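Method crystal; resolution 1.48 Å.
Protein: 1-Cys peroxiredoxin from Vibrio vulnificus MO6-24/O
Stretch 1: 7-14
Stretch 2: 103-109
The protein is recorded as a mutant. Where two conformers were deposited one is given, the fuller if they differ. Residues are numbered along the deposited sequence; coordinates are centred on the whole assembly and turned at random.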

ATOM      1  N   THR A   7      26.539 -11.171  -6.371  1.00  9.85           N
ATOM      2  CA  THR A   7      26.706 -11.448  -4.963  0.68 10.26           C
ATOM      3  C   THR A   7      26.148 -10.269  -4.153  1.00 10.13           C
ATOM      4  O   THR A   7      26.278  -9.117  -4.570  1.00 11.64           O
ATOM      5  CB  THR A   7      28.195 -11.696  -4.661  0.68 11.45           C
ATOM      6  OG1 THR A   7      28.662 -12.784  -5.474  0.68 15.70           O
ATOM      7  CG2 THR A   7      28.424 -12.016  -3.205  0.68 11.10           C
ATOM      8  N   LEU A   8      25.527 -10.546  -3.007  1.00  9.41           N
ATOM      9  CA  LEU A   8      25.097  -9.486  -2.110  1.00  8.63           C
ATOM     10  C   LEU A   8      26.253  -8.552  -1.782  1.00  8.15           C
ATOM     11  O   LEU A   8      27.416  -8.988  -1.755  1.00 10.38           O
ATOM     12  CB  LEU A   8      24.562 -10.063  -0.800  1.00  8.74           C
ATOM     13  CG  LEU A   8      23.211 -10.750  -0.795  1.00  9.90           C
ATOM     14  CD1 LEU A   8      22.993 -11.405   0.579  1.00 11.63           C
ATOM     15  CD2 LEU A   8      22.111  -9.757  -1.105  1.00 10.88           C
ATOM     16  N   PRO A   9      25.946  -7.284  -1.476  1.00 10.07           N
ATOM     17  CA  PRO A   9      26.989  -6.408  -0.937  1.00 10.76           C
ATOM     18  C   PRO A   9      27.691  -7.079   0.238  1.00 10.78           C
ATOM     19  O   PRO A   9      27.039  -7.729   1.055  1.00 10.15           O
ATOM     20  CB  PRO A   9      26.215  -5.172  -0.465  1.00 13.26           C
ATOM     21  CG  PRO A   9      24.936  -5.194  -1.227  1.00 13.86           C
ATOM     22  CD  PRO A   9      24.633  -6.625  -1.535  1.00 12.90           C
ATOM     23  N   ASN A  10      29.007  -6.944   0.304  1.00  9.11           N
ATOM     24  CA  ASN A  10      29.770  -7.517   1.399  1.00  8.08           C
ATOM     25  C   ASN A  10      29.630  -6.622   2.610  1.00  9.30           C
ATOM     26  O   ASN A  10      30.521  -5.835   2.924  1.00 10.66           O
ATOM     27  CB  ASN A  10      31.227  -7.684   0.985  1.00  9.02           C
ATOM     28  CG  ASN A  10      32.077  -8.270   2.073  1.00  9.28           C
ATOM     29  OD1 ASN A  10      31.591  -8.958   2.971  1.00 11.16           O
ATOM     30  ND2 ASN A  10      33.382  -8.017   1.991  1.00  9.94           N
ATOM     31  N   ALA A  11      28.464  -6.716   3.246  1.00  9.38           N
ATOM     32  CA  ALA A  11      28.071  -5.823   4.329  1.00 10.57           C
ATOM     33  C   ALA A  11      27.615  -6.640   5.520  1.00 10.84           C
ATOM     34  O   ALA A  11      27.619  -7.872   5.470  1.00 10.48           O
ATOM     35  CB  ALA A  11      26.958  -4.886   3.854  1.00 15.36           C
ATOM     36  N   THR A  12      27.232  -5.961   6.596  1.00 12.12           N
ATOM     37  CA  THR A  12      26.751  -6.658   7.784  1.00 10.16           C
ATOM     38  C   THR A  12      25.309  -6.304   8.112  1.00 10.99           C
ATOM     39  O   THR A  12      24.791  -5.268   7.692  1.00 13.84           O
ATOM     40  CB  THR A  12      27.616  -6.362   9.028  1.00 14.72           C
ATOM     41  OG1 THR A  12      27.483  -4.983   9.410  1.00 16.99           O
ATOM     42  CG2 THR A  12      29.076  -6.670   8.728  1.00 11.50           C
ATOM     43  N   LEU A  13      24.666  -7.212   8.842  1.00  9.52           N
ATOM     44  CA  LEU A  13      23.357  -6.965   9.448  1.00  9.28           C
ATOM     45  C   LEU A  13      23.460  -7.401  10.899  1.00  9.09           C
ATOM     46  O   LEU A  13      24.183  -8.349  11.192  1.00 11.02           O
ATOM     47  CB  LEU A  13      22.257  -7.725   8.718  1.00  9.10           C
ATOM     48  CG  LEU A  13      21.932  -7.275   7.296  1.00  8.33           C
ATOM     49  CD1 LEU A  13      21.022  -8.279   6.621  1.00 10.56           C
ATOM     50  CD2 LEU A  13      21.297  -5.886   7.302  1.00 10.89           C
ATOM     51  N   SER A  14      22.768  -6.716  11.802  1.00  8.88           N
ATOM     52  CA  SER A  14      22.978  -6.963  13.223  0.53  9.52           C
ATOM     53  C   SER A  14      21.846  -7.728  13.894  1.00 10.34           C
ATOM     54  O   SER A  14      20.693  -7.714  13.452  1.00  9.63           O
ATOM     55  CB  SER A  14      23.210  -5.644  13.965  0.53 11.17           C
ATOM     56  OG  SER A  14      22.107  -4.764  13.856  0.53 13.95           O
ATOM     57  N   SER A 103      22.687   1.064   5.735  1.00  9.67           N
ATOM     58  CA  SER A 103      23.844   0.864   4.865  1.00  9.89           C
ATOM     59  C   SER A 103      23.674  -0.329   3.927  1.00  9.41           C
ATOM     60  O   SER A 103      24.056  -0.247   2.769  1.00 11.08           O
ATOM     61  CB  SER A 103      25.122   0.706   5.694  1.00 12.89           C
ATOM     62  OG  SER A 103      25.016  -0.375   6.597  1.00 16.35           O
ATOM     63  N   PHE A 104      23.097  -1.429   4.404  1.00  9.72           N
ATOM     64  CA  PHE A 104      22.877  -2.599   3.555  1.00  9.29           C
ATOM     65  C   PHE A 104      21.841  -2.263   2.476  1.00  9.37           C
ATOM     66  O   PHE A 104      22.029  -2.563   1.291  1.00  8.30           O
ATOM     67  CB  PHE A 104      22.437  -3.795   4.420  1.00  8.44           C
ATOM     68  CG  PHE A 104      22.010  -5.021   3.645  1.00  9.71           C
ATOM     69  CD1 PHE A 104      22.938  -5.894   3.102  1.00 12.60           C
ATOM     70  CD2 PHE A 104      20.664  -5.324   3.508  1.00 10.00           C
ATOM     71  CE1 PHE A 104      22.513  -7.040   2.412  1.00  9.98           C
ATOM     72  CE2 PHE A 104      20.240  -6.460   2.834  1.00 10.06           C
ATOM     73  CZ  PHE A 104      21.165  -7.314   2.283  1.00 10.59           C
ATOM     74  N   THR A 105      20.774  -1.592   2.897  1.00  7.85           N
ATOM     75  CA  THR A 105      19.677  -1.229   2.008  1.00  7.60           C
ATOM     76  C   THR A 105      20.143  -0.286   0.910  1.00  8.40           C
ATOM     77  O   THR A 105      19.785  -0.459  -0.264  1.00  9.33           O
ATOM     78  CB  THR A 105      18.535  -0.602   2.828  1.00  7.69           C
ATOM     79  OG1 THR A 105      18.086  -1.554   3.803  1.00  9.18           O
ATOM     80  CG2 THR A 105      17.377  -0.201   1.956  1.00 10.62           C
ATOM     81  N   LYS A 106      20.978   0.682   1.279  1.00  8.67           N
ATOM     82  CA  LYS A 106      21.515   1.598   0.285  1.00  9.98           C
ATOM     83  C   LYS A 106      22.471   0.884  -0.666  1.00  9.28           C
ATOM     84  O   LYS A 106      22.491   1.189  -1.854  1.00  9.96           O
ATOM     85  CB  LYS A 106      22.214   2.770   0.951  1.00 10.87           C
ATOM     86  CG  LYS A 106      21.256   3.732   1.620  1.00 11.49           C
ATOM     87  CD  LYS A 106      21.981   4.973   2.116  1.00 18.39           C
ATOM     88  CE  LYS A 106      22.835   4.662   3.309  1.00 16.44           C
ATOM     89  NZ  LYS A 106      23.506   5.901   3.831  1.00 22.40           N
ATOM     90  N   ALA A 107      23.241  -0.070  -0.156  1.00  8.92           N
ATOM     91  CA  ALA A 107      24.158  -0.850  -1.002  1.00  8.12           C
ATOM     92  C   ALA A 107      23.403  -1.676  -2.047  1.00 10.03           C
ATOM     93  O   ALA A 107      23.934  -1.984  -3.102  1.00 12.30           O
ATOM     94  CB  ALA A 107      25.020  -1.749  -0.148  1.00  8.00           C
ATOM     95  N   LEU A 108      22.156  -2.034  -1.744  1.00  8.80           N
ATOM     96  CA  LEU A 108      21.309  -2.759  -2.680  1.00  9.38           C
ATOM     97  C   LEU A 108      20.624  -1.838  -3.677  1.00  9.37           C
ATOM     98  O   LEU A 108      20.060  -2.296  -4.666  1.00  9.71           O
ATOM     99  CB  LEU A 108      20.219  -3.526  -1.929  1.00  9.46           C
ATOM    100  CG  LEU A 108      20.623  -4.672  -1.022  1.00 10.47           C
ATOM    101  CD1 LEU A 108      19.404  -5.162  -0.276  1.00 10.71           C
ATOM    102  CD2 LEU A 108      21.216  -5.797  -1.828  1.00  9.93           C
ATOM    103  N   GLY A 109      20.599  -0.545  -3.360  1.00  8.41           N
ATOM    104  CA  GLY A 109      19.852   0.413  -4.153  1.00  9.19           C
ATOM    105  C   GLY A 109      18.357   0.311  -3.942  1.00  9.85           C
ATOM    106  O   GLY A 109      17.569   0.671  -4.826  1.00 11.45           O
TER
HETATM  107  O   HOH W   1      23.670  -2.699   8.598  1.00 21.47           O
HETATM  108  O   HOH W   2      25.559  -3.022   6.297  1.00 25.78           O

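Residues 7-14, a loop running into a strand, pack against the helix of 103-109 almost wholly through apolar side chains; no direct hydrogen bond crosses, and 358 Å² is buried. Phe104 is the centre. Its CA-to-CB bond points toward the loop, and chi1 of 173° (t) with chi2 of 79° extends the ring among Leu8, Pro9, Ala11 and Leu13. Leu13 CD1 sits over one ring face, 4.3 Å from the Phe104 ring centroid and 9° off the normal, a CH-pi contact, while Leu13 CD2 reaches Phe104 CB at 3.7 Å. At the ring edge the short Ala11 side chain fits, its CB 4.2 Å from Phe104 CD1. Leu8, Leu13 and Leu108 all leave their backbones sideways, and all adopt the m,t rotamer, which brings their ends nearer the opposing stretch: Leu8 CD2 lies 4.1 Å from Leu108 CD2. One turn along from Phe104, Ala107 offers only a methyl, letting the Pro9 ring come close (Pro9 CG to Ala107 CB, 3.6 Å); Pro9 CD also meets Leu108 CD2 at 3.5 Å. Polar linkage is left to water: water 2 donates to Thr12 O (2.8 Å) and Ser103 OG (2.7 Å), Ser103 chi1 being p (58°). Gly109, with positive phi, closes the helix in a Schellman motif.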